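BH2414 protein (Bacillus halodurans, PDB 3ON1) is of unknown function but belongs to the ribosomal protein L7Ae/L30e/S12e/Gadd45 family, several members of which bind RNA, so an RNA-binding role is possible. Local coordinates at residues A[17-22]-A[74-79]. Residues are numbered along the deposited sequence; the frame is centred on the assembly and turned at random.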
ATOM      1  N   ARG A  17       3.930  -3.512  12.570  1.00 15.61           N
ATOM      2  CA  ARG A  17       2.907  -4.483  12.131  1.00 15.59           C
ATOM      3  C   ARG A  17       1.627  -3.807  11.647  1.00 15.07           C
ATOM      4  O   ARG A  17       0.519  -4.300  11.868  1.00 15.47           O
ATOM      5  CB  ARG A  17       2.619  -5.543  13.213  1.00 16.09           C
ATOM      6  CG  ARG A  17       3.855  -6.361  13.568  1.00 18.94           C
ATOM      7  CD  ARG A  17       3.545  -7.583  14.397  1.00 23.30           C
ATOM      8  NE  ARG A  17       4.777  -8.296  14.731  1.00 27.48           N
ATOM      9  CZ  ARG A  17       4.836  -9.569  15.115  1.00 29.32           C
ATOM     10  NH1 ARG A  17       3.731 -10.301  15.210  1.00 30.79           N
ATOM     11  NH2 ARG A  17       6.012 -10.113  15.397  1.00 30.84           N
ATOM     12  N   GLN A  18       1.794  -2.677  10.967  1.00 14.51           N
ATOM     13  CA  GLN A  18       0.658  -1.897  10.490  1.00 13.91           C
ATOM     14  C   GLN A  18       0.420  -2.073   8.996  1.00 14.12           C
ATOM     15  O   GLN A  18      -0.275  -1.271   8.378  1.00 13.99           O
ATOM     16  CB  GLN A  18       0.846  -0.416  10.828  1.00 13.82           C
ATOM     17  CG  GLN A  18       0.862  -0.137  12.329  1.00 14.09           C
ATOM     18  CD  GLN A  18      -0.390  -0.657  13.008  1.00 14.97           C
ATOM     19  OE1 GLN A  18      -1.497  -0.268  12.646  1.00 15.75           O
ATOM     20  NE2 GLN A  18      -0.224  -1.564  13.968  1.00 15.56           N
ATOM     21  N   LEU A  19       0.995  -3.126   8.420  1.00 13.93           N
ATOM     22  CA  LEU A  19       0.801  -3.403   6.996  1.00 14.00           C
ATOM     23  C   LEU A  19       0.235  -4.783   6.726  1.00 14.28           C
ATOM     24  O   LEU A  19       0.494  -5.739   7.474  1.00 15.18           O
ATOM     25  CB  LEU A  19       2.123  -3.270   6.231  1.00 13.94           C
ATOM     26  CG  LEU A  19       2.890  -1.952   6.325  1.00 13.73           C
ATOM     27  CD1 LEU A  19       4.178  -2.102   5.533  1.00 14.64           C
ATOM     28  CD2 LEU A  19       2.089  -0.795   5.775  1.00 13.98           C
ATOM     29  N   LEU A  20      -0.553  -4.860   5.652  0.50 14.07           N
ATOM     30  CA  LEU A  20      -1.001  -6.113   5.055  0.50 14.15           C
ATOM     31  C   LEU A  20      -0.486  -6.155   3.621  0.50 14.27           C
ATOM     32  O   LEU A  20      -0.290  -5.108   3.004  0.50 14.00           O
ATOM     33  CB  LEU A  20      -2.528  -6.189   5.057  0.50 14.02           C
ATOM     34  CG  LEU A  20      -3.165  -6.380   6.432  0.50 14.28           C
ATOM     35  CD1 LEU A  20      -4.681  -6.370   6.331  0.50 14.33           C
ATOM     36  CD2 LEU A  20      -2.679  -7.674   7.063  0.50 14.67           C
ATOM     37  N   THR A  21      -0.244  -7.353   3.092  1.00 14.77           N
ATOM     38  CA  THR A  21       0.120  -7.471   1.688  1.00 15.10           C
ATOM     39  C   THR A  21      -0.695  -8.543   1.001  1.00 15.63           C
ATOM     40  O   THR A  21      -1.273  -9.416   1.660  1.00 16.03           O
ATOM     41  CB  THR A  21       1.632  -7.753   1.486  1.00 15.37           C
ATOM     42  OG1 THR A  21       1.963  -9.062   1.970  1.00 16.42           O
ATOM     43  CG2 THR A  21       2.489  -6.693   2.188  1.00 15.92           C
ATOM     44  N   GLY A  22      -0.728  -8.473  -0.324  1.00 15.72           N
ATOM     45  CA  GLY A  22      -1.439  -9.460  -1.127  1.00 16.99           C
ATOM     46  C   GLY A  22      -2.772  -8.921  -1.580  1.00 17.42           C
ATOM     47  O   GLY A  22      -3.521  -8.352  -0.790  1.00 17.20           O
ATOM     48  N   ARG A  74      11.624  -4.758  -0.442  0.50 18.95           N
ATOM     49  CA  ARG A  74      12.817  -4.391   0.338  0.50 19.28           C
ATOM     50  C   ARG A  74      12.467  -3.493   1.513  0.50 19.23           C
ATOM     51  O   ARG A  74      12.902  -3.738   2.645  0.50 19.21           O
ATOM     52  CB  ARG A  74      13.866  -3.689  -0.540  0.50 19.41           C
ATOM     53  CG  ARG A  74      15.105  -3.215   0.232  0.50 20.57           C
ATOM     54  CD  ARG A  74      15.925  -2.184  -0.546  0.50 21.22           C
ATOM     55  NE  ARG A  74      17.011  -1.617   0.256  0.50 23.39           N
ATOM     56  CZ  ARG A  74      18.246  -2.108   0.288  0.50 23.84           C
ATOM     57  NH1 ARG A  74      18.544  -3.174  -0.438  0.50 24.29           N
ATOM     58  NH2 ARG A  74      19.181  -1.542   1.043  0.50 24.32           N
ATOM     59  N   ALA A  75      11.666  -2.462   1.237  1.00 19.19           N
ATOM     60  CA  ALA A  75      11.283  -1.472   2.248  1.00 19.20           C
ATOM     61  C   ALA A  75      10.663  -2.130   3.475  1.00 19.39           C
ATOM     62  O   ALA A  75      10.827  -1.641   4.591  1.00 19.22           O
ATOM     63  CB  ALA A  75      10.329  -0.452   1.661  1.00 19.12           C
ATOM     64  N   ILE A  76       9.968  -3.245   3.271  1.00 19.86           N
ATOM     65  CA  ILE A  76       9.293  -3.932   4.375  1.00 20.44           C
ATOM     66  C   ILE A  76       9.978  -5.248   4.807  1.00 21.04           C
ATOM     67  O   ILE A  76       9.394  -6.058   5.538  1.00 21.59           O
ATOM     68  CB  ILE A  76       7.768  -4.107   4.103  1.00 20.40           C
ATOM     69  CG1 ILE A  76       7.509  -5.132   2.995  1.00 20.29           C
ATOM     70  CG2 ILE A  76       7.139  -2.761   3.746  1.00 20.65           C
ATOM     71  CD1 ILE A  76       6.074  -5.630   2.945  1.00 21.15           C
ATOM     72  N   GLY A  77      11.221  -5.432   4.366  1.00 21.23           N
ATOM     73  CA  GLY A  77      12.045  -6.580   4.767  1.00 21.78           C
ATOM     74  C   GLY A  77      11.669  -7.883   4.087  1.00 22.13           C
ATOM     75  O   GLY A  77      11.905  -8.966   4.625  1.00 22.42           O
ATOM     76  N   LYS A  78      11.077  -7.771   2.905  1.00 22.36           N
ATOM     77  CA  LYS A  78      10.661  -8.921   2.117  1.00 22.98           C
ATOM     78  C   LYS A  78      11.346  -8.824   0.759  1.00 22.93           C
ATOM     79  O   LYS A  78      12.061  -7.856   0.491  1.00 23.41           O
ATOM     80  CB  LYS A  78       9.133  -8.935   1.958  1.00 23.04           C
ATOM     81  CG  LYS A  78       8.348  -8.932   3.271  1.00 24.40           C
ATOM     82  CD  LYS A  78       8.513 -10.238   4.048  1.00 26.44           C
ATOM     83  CE  LYS A  78       7.822 -10.163   5.401  1.00 28.45           C
ATOM     84  NZ  LYS A  78       7.942 -11.439   6.165  1.00 29.37           N
ATOM     85  N   HIS A  79      11.144  -9.807  -0.105  1.00 23.07           N
ATOM     86  CA  HIS A  79      11.818  -9.756  -1.396  1.00 22.83           C
ATOM     87  C   HIS A  79      11.082  -8.857  -2.381  1.00 22.02           C
ATOM     88  O   HIS A  79      11.642  -7.855  -2.864  1.00 22.39           O
ATOM     89  CB  HIS A  79      12.057 -11.160  -1.954  1.00 23.57           C
ATOM     90  CG  HIS A  79      12.988 -11.981  -1.116  1.00 24.85           C
ATOM     91  ND1 HIS A  79      12.760 -13.309  -0.833  1.00 25.86           N
ATOM     92  CD2 HIS A  79      14.134 -11.650  -0.473  1.00 26.33           C
ATOM     93  CE1 HIS A  79      13.736 -13.767  -0.068  1.00 26.37           C
ATOM     94  NE2 HIS A  79      14.581 -12.780   0.165  1.00 26.38           N
TER
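Ile76 meets strand 19-21 with two different methyl groups, one each for Leu19 and Thr21, two positions apart and so on one face of the strand. Its branch methyl CG2 lies 3.5 Å from CD1 of Leu19, the two side chains slanting past one another. Its other arm goes to Thr21, where Ile76 CD1 and Thr21 CG2 approach end to end at 3.8 Å. The fork depends on a first torsion of 70°, which places CG1 between the backbone N and the carbonyl carbon and leaves CG2 anti to that carbon. Leu20, in between, points away from Ile76 and packs on helix 23-31, an example of how the alternation of a β-strand serves two layers at once.

In this α/β fold of the L7Ae/L30e family, strand 19-21 is an outer strand of the mixed sheet, antiparallel to 83-86, and the contact ties its face to the end of helix 69-75. Ala14 of helix 5-15 touches both Leu19 and Ile76, while Ile84 lies against Leu19 and Thr21, so the apolar cluster spans helix and sheet. Summed over both sides, the segments bury just 113 Å².

Polar interactions act around this apolar contact. Thr21 turns its methyl to Ile76, and its hydroxyl OG1 accepts a hydrogen bond from NE of Arg81, a residue that the side chain of Ile76 also touches. Directly after Ile76, Gly77 takes a positive phi of 76° in a Schellman motif that ends the helix, with Gly77 N bonded to Arg74 O at 2.9 Å.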